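Local coordinates for protein alpha-L-rhamnosidase (Streptomyces avermitilis, PDB 3W5M) that removes terminal alpha-L-rhamnose from plant flavonoid glycosides and gum arabic, and binds L-rhamnose through a separate calcium-dependent carbohydrate-binding module, at residues S253-A265 against F273-A285. Numbering follows the deposited sequence.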
loop_
_atom_site.group_PDB
_atom_site.type_symbol
_atom_site.label_atom_id
_atom_site.label_comp_id
_atom_site.label_asym_id
_atom_site.label_seq_id
_atom_site.Cartn_x
_atom_site.Cartn_y
_atom_site.Cartn_z
ATOM N N SER A 253 -16.023 -8.364 38.824
ATOM C CA SER A 253 -16.169 -7.155 39.626
ATOM C C SER A 253 -17.664 -7.050 40.002
ATOM O O SER A 253 -18.561 -7.168 39.141
ATOM C CB SER A 253 -15.706 -5.921 38.844
ATOM O OG SER A 253 -16.264 -5.931 37.523
ATOM N N ASP A 254 -17.928 -6.877 41.289
ATOM C CA ASP A 254 -19.314 -6.920 41.802
ATOM C C ASP A 254 -19.296 -6.509 43.280
ATOM O O ASP A 254 -18.249 -6.077 43.776
ATOM C CB ASP A 254 -20.007 -8.283 41.550
ATOM C CG ASP A 254 -19.314 -9.460 42.248
ATOM O OD1 ASP A 254 -18.642 -9.275 43.274
ATOM O OD2 ASP A 254 -19.457 -10.594 41.746
ATOM N N ALA A 255 -20.443 -6.595 43.971
ATOM C CA ALA A 255 -20.547 -6.120 45.369
ATOM C C ALA A 255 -19.836 -7.016 46.409
ATOM O O ALA A 255 -19.804 -6.699 47.606
ATOM C CB ALA A 255 -22.020 -5.906 45.762
ATOM N N SER A 256 -19.286 -8.133 45.958
ATOM C CA SER A 256 -18.409 -8.942 46.824
ATOM C C SER A 256 -17.035 -8.294 47.076
ATOM O O SER A 256 -16.266 -8.779 47.934
ATOM C CB SER A 256 -18.249 -10.344 46.234
ATOM O OG SER A 256 -19.509 -10.998 46.266
ATOM N N TRP A 257 -16.709 -7.232 46.327
ATOM C CA TRP A 257 -15.465 -6.490 46.518
ATOM C C TRP A 257 -15.685 -5.466 47.600
ATOM O O TRP A 257 -16.787 -4.932 47.727
ATOM C CB TRP A 257 -15.039 -5.743 45.248
ATOM C CG TRP A 257 -14.523 -6.638 44.150
ATOM C CD1 TRP A 257 -15.226 -7.586 43.438
ATOM C CD2 TRP A 257 -13.202 -6.636 43.620
ATOM N NE1 TRP A 257 -14.404 -8.167 42.503
ATOM C CE2 TRP A 257 -13.156 -7.612 42.601
ATOM C CE3 TRP A 257 -12.035 -5.912 43.924
ATOM C CZ2 TRP A 257 -11.972 -7.891 41.876
ATOM C CZ3 TRP A 257 -10.862 -6.184 43.199
ATOM C CH2 TRP A 257 -10.847 -7.166 42.197
ATOM N N LYS A 258 -14.634 -5.187 48.359
ATOM C CA LYS A 258 -14.654 -4.107 49.352
ATOM C C LYS A 258 -14.055 -2.875 48.714
ATOM O O LYS A 258 -13.165 -2.991 47.873
ATOM C CB LYS A 258 -13.836 -4.484 50.595
ATOM C CG LYS A 258 -14.421 -5.594 51.445
ATOM C CD LYS A 258 -15.762 -5.174 52.047
ATOM C CE LYS A 258 -16.085 -5.932 53.333
ATOM N NZ LYS A 258 -15.462 -5.317 54.537
ATOM N N SER A 259 -14.531 -1.691 49.113
ATOM C CA SER A 259 -14.000 -0.444 48.595
ATOM C C SER A 259 -13.756 0.594 49.688
ATOM O O SER A 259 -14.410 0.555 50.726
ATOM C CB SER A 259 -14.936 0.141 47.526
ATOM O OG SER A 259 -14.327 1.339 47.004
ATOM N N THR A 260 -12.826 1.519 49.447
ATOM C CA THR A 260 -12.661 2.656 50.363
ATOM C C THR A 260 -12.414 3.945 49.621
ATOM O O THR A 260 -11.880 3.913 48.514
ATOM C CB THR A 260 -11.553 2.434 51.414
ATOM O OG1 THR A 260 -11.662 3.441 52.425
ATOM C CG2 THR A 260 -10.151 2.462 50.774
ATOM N N ASP A 261 -12.809 5.064 50.237
ATOM C CA ASP A 261 -12.582 6.406 49.689
ATOM C C ASP A 261 -11.503 7.244 50.390
ATOM O O ASP A 261 -11.387 8.439 50.112
ATOM C CB ASP A 261 -13.903 7.206 49.637
ATOM C CG ASP A 261 -14.547 7.420 51.033
ATOM O OD1 ASP A 261 -14.131 6.786 52.032
ATOM O OD2 ASP A 261 -15.516 8.223 51.131
ATOM N N HIS A 262 -10.742 6.645 51.310
ATOM C CA HIS A 262 -9.601 7.337 51.941
ATOM C C HIS A 262 -8.382 6.513 51.615
ATOM O O HIS A 262 -8.404 5.283 51.814
ATOM C CB HIS A 262 -9.757 7.418 53.469
ATOM C CG HIS A 262 -11.035 8.055 53.906
ATOM N ND1 HIS A 262 -11.274 9.407 53.775
ATOM C CD2 HIS A 262 -12.152 7.526 54.463
ATOM C CE1 HIS A 262 -12.485 9.686 54.228
ATOM N NE2 HIS A 262 -13.038 8.562 54.652
ATOM N N GLU A 263 -7.334 7.168 51.118
ATOM C CA GLU A 263 -6.096 6.482 50.795
ATOM C C GLU A 263 -5.665 5.499 51.906
ATOM O O GLU A 263 -5.461 5.908 53.056
ATOM C CB GLU A 263 -4.978 7.459 50.498
ATOM C CG GLU A 263 -3.768 6.726 49.940
ATOM C CD GLU A 263 -2.580 7.622 49.717
ATOM O OE1 GLU A 263 -2.794 8.832 49.491
ATOM O OE2 GLU A 263 -1.437 7.110 49.763
ATOM N N PRO A 264 -5.565 4.195 51.579
ATOM C CA PRO A 264 -5.222 3.247 52.644
ATOM C C PRO A 264 -3.728 3.242 53.032
ATOM O O PRO A 264 -2.881 3.739 52.284
ATOM C CB PRO A 264 -5.649 1.887 52.068
ATOM C CG PRO A 264 -5.660 2.078 50.588
ATOM C CD PRO A 264 -5.933 3.524 50.316
ATOM N N ALA A 265 -3.444 2.664 54.196
ATOM C CA ALA A 265 -2.082 2.460 54.707
ATOM C C ALA A 265 -1.290 1.586 53.746
ATOM O O ALA A 265 -1.858 0.808 52.975
ATOM C CB ALA A 265 -2.154 1.800 56.090
ATOM N N PHE A 273 -3.922 -7.627 54.832
ATOM C CA PHE A 273 -4.333 -6.267 55.158
ATOM C C PHE A 273 -5.750 -6.283 55.718
ATOM O O PHE A 273 -6.590 -7.058 55.244
ATOM C CB PHE A 273 -4.292 -5.434 53.880
ATOM C CG PHE A 273 -4.719 -4.020 54.076
ATOM C CD1 PHE A 273 -3.827 -3.073 54.539
ATOM C CD2 PHE A 273 -6.037 -3.649 53.821
ATOM C CE1 PHE A 273 -4.229 -1.757 54.733
ATOM C CE2 PHE A 273 -6.451 -2.344 54.008
ATOM C CZ PHE A 273 -5.547 -1.399 54.467
ATOM N N ASP A 274 -6.045 -5.433 56.701
ATOM C CA ASP A 274 -7.385 -5.471 57.266
ATOM C C ASP A 274 -8.358 -4.532 56.531
ATOM O O ASP A 274 -8.254 -3.327 56.651
ATOM C CB ASP A 274 -7.397 -5.136 58.750
ATOM C CG ASP A 274 -8.828 -5.059 59.302
ATOM O OD1 ASP A 274 -9.692 -5.849 58.849
ATOM O OD2 ASP A 274 -9.091 -4.198 60.156
ATOM N N ASP A 275 -9.298 -5.104 55.802
ATOM C CA ASP A 275 -10.264 -4.271 55.077
ATOM C C ASP A 275 -11.637 -4.519 55.674
ATOM O O ASP A 275 -12.676 -4.245 55.048
ATOM C CB ASP A 275 -10.226 -4.581 53.578
ATOM C CG ASP A 275 -10.509 -6.038 53.278
ATOM O OD1 ASP A 275 -10.956 -6.756 54.187
ATOM O OD2 ASP A 275 -10.287 -6.484 52.132
ATOM N N SER A 276 -11.669 -5.060 56.889
ATOM C CA SER A 276 -12.968 -5.422 57.447
ATOM C C SER A 276 -13.876 -4.193 57.676
ATOM O O SER A 276 -15.099 -4.336 57.657
ATOM C CB SER A 276 -12.840 -6.333 58.680
ATOM O OG SER A 276 -12.285 -5.638 59.763
ATOM N N GLY A 277 -13.285 -3.008 57.818
ATOM C CA GLY A 277 -14.037 -1.745 57.962
ATOM C C GLY A 277 -14.409 -1.050 56.657
ATOM O O GLY A 277 -15.048 0.009 56.674
ATOM N N TRP A 278 -14.010 -1.621 55.513
ATOM C CA TRP A 278 -14.306 -1.043 54.180
ATOM C C TRP A 278 -15.736 -1.464 53.784
ATOM O O TRP A 278 -16.088 -2.632 53.933
ATOM C CB TRP A 278 -13.338 -1.610 53.122
ATOM C CG TRP A 278 -11.895 -1.123 53.156
ATOM C CD1 TRP A 278 -11.215 -0.571 54.213
ATOM C CD2 TRP A 278 -10.967 -1.194 52.074
ATOM N NE1 TRP A 278 -9.931 -0.270 53.842
ATOM C CE2 TRP A 278 -9.747 -0.662 52.537
ATOM C CE3 TRP A 278 -11.051 -1.673 50.747
ATOM C CZ2 TRP A 278 -8.608 -0.574 51.718
ATOM C CZ3 TRP A 278 -9.940 -1.589 49.924
ATOM C CH2 TRP A 278 -8.719 -1.028 50.414
ATOM N N PRO A 279 -16.567 -0.532 53.277
ATOM C CA PRO A 279 -17.890 -0.920 52.787
ATOM C C PRO A 279 -17.806 -1.759 51.523
ATOM O O PRO A 279 -16.762 -1.763 50.842
ATOM C CB PRO A 279 -18.543 0.423 52.427
ATOM C CG PRO A 279 -17.423 1.391 52.293
ATOM C CD PRO A 279 -16.328 0.919 53.184
ATOM N N ALA A 280 -18.888 -2.458 51.189
ATOM C CA ALA A 280 -18.964 -3.171 49.918
ATOM C C ALA A 280 -18.910 -2.175 48.754
ATOM O O ALA A 280 -19.471 -1.076 48.846
ATOM C CB ALA A 280 -20.258 -3.974 49.829
ATOM N N ALA A 281 -18.237 -2.560 47.664
ATOM C CA ALA A 281 -18.305 -1.808 46.429
ATOM C C ALA A 281 -19.757 -1.751 45.942
ATOM O O ALA A 281 -20.555 -2.656 46.232
ATOM C CB ALA A 281 -17.404 -2.426 45.364
ATOM N N LYS A 282 -20.089 -0.686 45.223
ATOM C CA LYS A 282 -21.407 -0.501 44.633
ATOM C C LYS A 282 -21.352 -0.799 43.136
ATOM O O LYS A 282 -20.447 -0.332 42.431
ATOM C CB LYS A 282 -21.842 0.959 44.838
ATOM C CG LYS A 282 -23.243 1.267 44.321
ATOM C CD LYS A 282 -23.493 2.761 44.322
ATOM C CE LYS A 282 -24.717 3.114 43.471
ATOM N NZ LYS A 282 -25.889 2.263 43.803
ATOM N N VAL A 283 -22.340 -1.561 42.655
ATOM C CA VAL A 283 -22.493 -1.765 41.216
ATOM C C VAL A 283 -23.008 -0.432 40.657
ATOM O O VAL A 283 -24.063 0.091 41.108
ATOM C CB VAL A 283 -23.462 -2.914 40.894
ATOM C CG1 VAL A 283 -23.770 -2.982 39.391
ATOM C CG2 VAL A 283 -22.908 -4.249 41.375
ATOM N N ALA A 284 -22.255 0.125 39.708
ATOM C CA ALA A 284 -22.647 1.359 39.000
ATOM C C ALA A 284 -23.584 1.035 37.825
ATOM O O ALA A 284 -24.507 1.797 37.526
ATOM C CB ALA A 284 -21.401 2.128 38.508
ATOM N N ALA A 285 -23.332 -0.093 37.158
ATOM C CA ALA A 285 -24.156 -0.604 36.041
ATOM C C ALA A 285 -23.700 -2.006 35.716
ATOM O O ALA A 285 -22.498 -2.296 35.794
ATOM C CB ALA A 285 -23.984 0.259 34.798
HETATM O O HOH W 1 -13.512 -7.468 54.253
#
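Thr-260 lays its methyl on the indole of Trp-278: CG2 stands 3.6 Å from the centroid of the six-membered ring and 16° off its normal, a CH-pi contact over the face. With OG1 anti to the backbone N (chi1 -167°), CG2 lies between that N and the carbonyl carbon, from where it reaches the indole; a branched residue supplies the methyl without a long chain. CB of Asp-275 lies over the opposite face, offset toward the rim, while Pro-264 CB meets the indole edge 3.9 Å from CZ2 and also touches the Phe-273 ring. Were an alanine here instead of Trp-278, the Thr-260 methyl and Pro-264 would probably lose the surface they share, opening a gap between the segments.

The polar contacts centre on Lys-258. Bends at chi2 and chi4 curl its chain back over the 275-278 turn, where NZ donates to Trp-278 O (2.8 Å, in the carbonyl plane) and to Asp-275 O (3.0 Å). Asp-275 O also accepts from Trp-278 N, which closes the type I turn from the other face of the carbonyl plane. A water joins NZ to Asp-275 OD1, and OD2 is salt-bridged to Arg-160; lysine suits the place, its long chain bringing one ammonium group to two carbonyls and a water.

Two backbone bonds flank the single bridge between Lys-258 and Ala-280, an antiparallel non-hydrogen-bonded pair: Ala-281 N to Trp-257 O, and Ser-259 N to Pro-279 O, the latter 2.8 Å and almost straight at 172°. Pro-279 lacks an N-H, but its carbonyl accepts this bond and its CD lies 3.1 Å from Ser-259 O. Buried Ala-281 fits a small methyl against Trp-257 CB, Ser-259 CB and Ile-141.

Strand 258-260 is an edge strand of a five-stranded antiparallel sheet, pairing with 156-165; the returning loop adds an isolated beta bridge there, consistent with the beta-jelly-roll fold of the CBM67 module.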